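Local structure of ATP-dependent Clp protease adapter protein ClpS 2 (Agrobacterium tumefaciens, 4YJM) at residues Met27-Asp31 and Val57-His62; Ala81-Thr85 and Met96-Glu100. The protein probably modulates the substrate specificity of ATP-dependent degradation by ClpAP, acting as an N-degron adaptor that binds the N-terminal domain of the chaperone ClpA. The contacts are given in a common frame with arbitrary orientation. Numbering follows the deposited sequence.

Contact 1: Met27-Asp31 and Val57-His62; sequences MLLND and VMMTAH
Met27-Leu29 are the last residues of strand 23-29, and the chain leaves it as a loop at Asn30 and Asp31, while Val57-His62 is regular alpha-helix, with Ala61 N bonded to Val57 O (2.9 Å) and His62 N to Met58 O (2.8 Å). The two axes cross at -62° and approach to 8.3 Å; the backbones come nearest at Asn30 and Ala61, whose CA atoms are 5.1 Å apart.

Apolar packing centres on Leu28, which points toward the helix with chi1 t and chi2 p. Leu28 CD2 lies 3.9 Å from Val57 CG1, 4.1 Å from Met58 CG and 4.3 Å from Ala61 CB. The small Ala61 lets the chain pass close: Ala61 CB is 3.9 Å from Leu28 O, and the backbone Ala61 O is 3.3 Å from Asn30 CB.

No direct hydrogen bond spans the segments. The polar link is a water that donates to Asn30 OD1 (2.9 Å) and also bonds His62 ND1 (2.9 Å), at the solvent-exposed end of the contact.

This is helix-on-sheet packing in the alpha/beta ClpS fold: strand 23-29 is the central strand, flanked by strands 66-73 and 97-101, and Met58 extends from helix 51-64 onto helix 36-47.

Contact 2: Ala81-Thr85 and Met96-Glu100; sequences AKEAT and MFTTE
Ala81-Thr85 is a turn of regular alpha-helix, with Thr85 N bonded to Ala81 O (3.0 Å), and it runs nearly antiparallel to the extended segment Met96-Glu100. The axes of helix 81-85 and strand 97-100 make 165° and approach to 7.3 Å. Ala81 lies nearest Phe97 (CA-CA 4.9 Å) and Thr85 nearest Met96 (CA-CA 5.0 Å), so one helical turn is matched to a single step along the strand.

Thr85, chi1 m, makes the polar link. Thr85 OG1 donates to Ala81 O (2.8 Å) in its own helix and accepts from Phe97 N (2.9 Å, 164° at the hydrogen), tying the strand's backbone to the helix. In the ClpS fold helix 74-91 thus packs against edge strand 97-101, whose neighbour in the sheet is strand 23-29; Met96, Thr98 and Glu100 make backbone hydrogen bonds to that strand.

Phe97 points toward the helix, chi1 m. Ala84 CB sits over the Phe97 ring face in a CH-pi contact, 3.7 Å from the centroid and 19° off the normal. Ala81 CB meets Phe97 CB at 4.0 Å and Thr99 CG2 at 3.9 Å. Beyond the pair, helix 36-47 closes over this apolar patch, with Leu43 against Phe97 and Val42, Val46 and Phe47 against Ala84.

How the contacts relate
Both contacts set a helix against the same antiparallel sheet, contact 1 on its central strand and contact 2 on the adjacent edge strand, with centres 12 Å apart. The strands are joined by probable backbone hydrogen bonds, Met27 N to Thr98 O (2.9 Å) and Leu29 N to Met96 O (3.0 Å), while Leu28 CD1 packs on Phe97 CZ at 3.6 Å, so the apolar parts of the two interfaces are continuous. Each is partly buried. Contact 1 runs from buried Leu28 and Ala61 out to exposed His62, where its polar link is through water; contact 2, with three buried and no exposed touching residues, is bonded directly from side chain to backbone.

Contact 1: Met27-Asp31 and Val57-His62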
loop_
_atom_site.group_PDB
_atom_site.type_symbol
_atom_site.label_atom_id
_atom_site.label_comp_id
_atom_site.label_asym_id
_atom_site.label_seq_id
_atom_site.Cartn_x
_atom_site.Cartn_y
_atom_site.Cartn_z
ATOM N N MET A 27 1.383 0.224 -4.583
ATOM C CA MET A 27 0.135 -0.519 -4.782
ATOM C C MET A 27 -0.150 -1.350 -3.556
ATOM O O MET A 27 0.716 -2.048 -3.089
ATOM C CB MET A 27 0.210 -1.487 -5.993
ATOM C CG MET A 27 0.716 -0.881 -7.308
ATOM S SD MET A 27 -0.378 0.409 -7.837
ATOM C CE MET A 27 -1.793 -0.554 -8.438
ATOM N N LEU A 28 -1.374 -1.293 -3.065
ATOM C CA LEU A 28 -1.917 -2.306 -2.158
ATOM C C LEU A 28 -2.547 -3.458 -2.941
ATOM O O LEU A 28 -3.397 -3.230 -3.828
ATOM C CB LEU A 28 -2.969 -1.660 -1.246
ATOM C CG LEU A 28 -3.819 -2.663 -0.455
ATOM C CD1 LEU A 28 -2.975 -3.315 0.648
ATOM C CD2 LEU A 28 -5.058 -1.994 0.104
ATOM N N LEU A 29 -2.201 -4.703 -2.587
ATOM C CA LEU A 29 -2.789 -5.889 -3.221
ATOM C C LEU A 29 -3.928 -6.470 -2.399
ATOM O O LEU A 29 -3.888 -6.449 -1.177
ATOM C CB LEU A 29 -1.750 -7.002 -3.443
ATOM C CG LEU A 29 -0.462 -6.644 -4.186
ATOM C CD1 LEU A 29 0.311 -7.945 -4.473
ATOM C CD2 LEU A 29 -0.752 -5.912 -5.489
ATOM N N ASN A 30 -4.935 -6.988 -3.075
ATOM C CA ASN A 30 -6.034 -7.657 -2.399
ATOM C C ASN A 30 -5.569 -8.954 -1.780
ATOM O O ASN A 30 -4.672 -9.601 -2.312
ATOM C CB ASN A 30 -7.179 -7.931 -3.374
ATOM C CG ASN A 30 -8.364 -8.639 -2.713
ATOM O OD1 ASN A 30 -9.004 -8.095 -1.813
ATOM N ND2 ASN A 30 -8.669 -9.849 -3.181
ATOM N N ASP A 31 -6.159 -9.313 -0.640
ATOM C CA ASP A 31 -6.100 -10.695 -0.159
ATOM C C ASP A 31 -7.317 -11.037 0.682
ATOM O O ASP A 31 -8.083 -10.141 1.093
ATOM C CB ASP A 31 -4.818 -10.958 0.639
ATOM C CG ASP A 31 -4.808 -10.278 2.023
ATOM O OD1 ASP A 31 -5.618 -10.641 2.887
ATOM O OD2 ASP A 31 -3.966 -9.388 2.238
ATOM N N VAL A 57 -9.619 2.637 -0.779
ATOM C CA VAL A 57 -8.451 2.006 -1.402
ATOM C C VAL A 57 -8.648 0.465 -1.402
ATOM O O VAL A 57 -8.491 -0.208 -2.425
ATOM C CB VAL A 57 -7.139 2.420 -0.695
ATOM C CG1 VAL A 57 -5.954 1.587 -1.205
ATOM C CG2 VAL A 57 -6.843 3.912 -0.945
ATOM N N MET A 58 -9.063 -0.070 -0.269
ATOM C CA MET A 58 -9.439 -1.482 -0.173
ATOM C C MET A 58 -10.542 -1.958 -1.120
ATOM O O MET A 58 -10.388 -2.991 -1.788
ATOM C CB MET A 58 -9.833 -1.742 1.238
ATOM C CG MET A 58 -8.623 -1.623 2.170
ATOM S SD MET A 58 -9.006 -2.244 3.840
ATOM C CE MET A 58 -9.680 -0.787 4.602
ATOM N N MET A 59 -11.677 -1.273 -1.133
ATOM C CA MET A 59 -12.727 -1.610 -2.081
ATOM C C MET A 59 -12.160 -1.693 -3.484
ATOM O O MET A 59 -12.525 -2.575 -4.250
ATOM C CB MET A 59 -13.858 -0.584 -2.046
ATOM C CG MET A 59 -14.792 -0.716 -0.864
ATOM S SD MET A 59 -16.151 0.461 -0.966
ATOM C CE MET A 59 -17.007 -0.114 -2.433
ATOM N N THR A 60 -11.250 -0.785 -3.821
ATOM C CA THR A 60 -10.665 -0.785 -5.156
ATOM C C THR A 60 -9.825 -2.047 -5.353
ATOM O O THR A 60 -9.891 -2.687 -6.411
ATOM C CB THR A 60 -9.790 0.472 -5.408
ATOM O OG1 THR A 60 -10.616 1.641 -5.365
ATOM C CG2 THR A 60 -9.112 0.414 -6.765
ATOM N N ALA A 61 -9.036 -2.383 -4.337
ATOM C CA ALA A 61 -8.148 -3.526 -4.421
ATOM C C ALA A 61 -8.994 -4.805 -4.545
ATOM O O ALA A 61 -8.686 -5.689 -5.348
ATOM C CB ALA A 61 -7.223 -3.580 -3.197
ATOM N N HIS A 62 -10.080 -4.875 -3.782
ATOM C CA HIS A 62 -11.008 -6.010 -3.866
ATOM C C HIS A 62 -11.648 -6.124 -5.260
ATOM O O HIS A 62 -11.859 -7.225 -5.783
ATOM C CB HIS A 62 -12.098 -5.881 -2.818
ATOM C CG HIS A 62 -13.051 -7.030 -2.825
ATOM N ND1 HIS A 62 -12.743 -8.250 -2.269
ATOM C CD2 HIS A 62 -14.284 -7.158 -3.364
ATOM C CE1 HIS A 62 -13.759 -9.078 -2.442
ATOM N NE2 HIS A 62 -14.706 -8.439 -3.105
HETATM O O HOH W 1 -11.162 -8.393 0.124
#

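Contact 2: Ala81-Thr85 and Met96-Glu100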
loop_
_atom_site.group_PDB
_atom_site.type_symbol
_atom_site.label_atom_id
_atom_site.label_comp_id
_atom_site.label_asym_id
_atom_site.label_seq_id
_atom_site.Cartn_x
_atom_site.Cartn_y
_atom_site.Cartn_z
ATOM N N ALA A 81 6.609 0.706 0.783
ATOM C CA ALA A 81 6.020 -0.572 0.442
ATOM C C ALA A 81 6.580 -1.640 1.362
ATOM O O ALA A 81 5.837 -2.497 1.865
ATOM C CB ALA A 81 6.255 -0.929 -1.038
ATOM N N LYS A 82 7.884 -1.591 1.623
ATOM C CA LYS A 82 8.479 -2.631 2.457
ATOM C C LYS A 82 8.066 -2.484 3.944
ATOM O O LYS A 82 7.811 -3.476 4.605
ATOM C CB LYS A 82 9.988 -2.626 2.352
ATOM C CG LYS A 82 10.688 -3.578 3.359
ATOM C CD LYS A 82 12.094 -3.933 2.938
ATOM C CE LYS A 82 12.699 -5.007 3.850
ATOM N NZ LYS A 82 12.882 -4.504 5.229
ATOM N N GLU A 83 7.988 -1.262 4.467
ATOM C CA GLU A 83 7.585 -1.081 5.874
ATOM C C GLU A 83 6.161 -1.556 6.085
ATOM O O GLU A 83 5.864 -2.232 7.092
ATOM C CB GLU A 83 7.715 0.393 6.318
ATOM C CG GLU A 83 9.163 0.815 6.492
ATOM C CD GLU A 83 9.301 2.288 6.919
ATOM O OE1 GLU A 83 8.269 2.984 6.962
ATOM O OE2 GLU A 83 10.433 2.729 7.193
ATOM N N ALA A 84 5.289 -1.228 5.135
ATOM C CA ALA A 84 3.876 -1.575 5.263
ATOM C C ALA A 84 3.677 -3.094 5.110
ATOM O O ALA A 84 2.944 -3.739 5.861
ATOM C CB ALA A 84 3.068 -0.827 4.251
ATOM N N THR A 85 4.359 -3.678 4.147
ATOM C CA THR A 85 4.346 -5.129 4.017
ATOM C C THR A 85 4.877 -5.849 5.252
ATOM O O THR A 85 4.353 -6.899 5.630
ATOM C CB THR A 85 5.172 -5.580 2.814
ATOM O OG1 THR A 85 4.608 -5.054 1.602
ATOM C CG2 THR A 85 5.213 -7.066 2.721
ATOM N N MET A 96 0.343 -7.413 1.358
ATOM C CA MET A 96 1.417 -7.059 0.433
ATOM C C MET A 96 1.237 -5.714 -0.250
ATOM O O MET A 96 0.176 -5.435 -0.841
ATOM C CB MET A 96 1.520 -8.155 -0.652
ATOM C CG MET A 96 2.617 -7.905 -1.698
ATOM S SD MET A 96 4.277 -7.968 -1.002
ATOM C CE MET A 96 4.243 -9.591 -0.296
ATOM N N PHE A 97 2.270 -4.870 -0.139
ATOM C CA PHE A 97 2.387 -3.636 -0.906
ATOM C C PHE A 97 3.533 -3.790 -1.903
ATOM O O PHE A 97 4.565 -4.353 -1.554
ATOM C CB PHE A 97 2.646 -2.447 -0.028
ATOM C CG PHE A 97 1.510 -2.102 0.887
ATOM C CD1 PHE A 97 0.753 -0.980 0.650
ATOM C CD2 PHE A 97 1.228 -2.886 2.013
ATOM C CE1 PHE A 97 -0.289 -0.642 1.509
ATOM C CE2 PHE A 97 0.205 -2.546 2.873
ATOM C CZ PHE A 97 -0.548 -1.443 2.625
ATOM N N THR A 98 3.337 -3.310 -3.135
ATOM C CA THR A 98 4.360 -3.440 -4.183
ATOM C C THR A 98 4.643 -2.064 -4.783
ATOM O O THR A 98 3.917 -1.116 -4.517
ATOM C CB THR A 98 3.911 -4.404 -5.309
ATOM O OG1 THR A 98 2.783 -3.827 -5.981
ATOM C CG2 THR A 98 3.463 -5.722 -4.761
ATOM N N THR A 99 5.685 -1.938 -5.601
ATOM C CA THR A 99 5.864 -0.720 -6.385
ATOM C C THR A 99 5.838 -1.034 -7.869
ATOM O O THR A 99 6.156 -2.134 -8.301
ATOM C CB THR A 99 7.192 -0.009 -6.079
ATOM O OG1 THR A 99 8.286 -0.794 -6.565
ATOM C CG2 THR A 99 7.371 0.227 -4.578
ATOM N N GLU A 100 5.459 -0.044 -8.657
ATOM C CA GLU A 100 5.575 -0.160 -10.086
ATOM C C GLU A 100 5.778 1.210 -10.671
ATOM O O GLU A 100 5.276 2.211 -10.175
ATOM C CB GLU A 100 4.361 -0.866 -10.719
ATOM C CG GLU A 100 3.099 -0.136 -10.720
ATOM C CD GLU A 100 1.953 -0.973 -11.325
ATOM O OE1 GLU A 100 1.703 -2.106 -10.848
ATOM O OE2 GLU A 100 1.324 -0.480 -12.287
#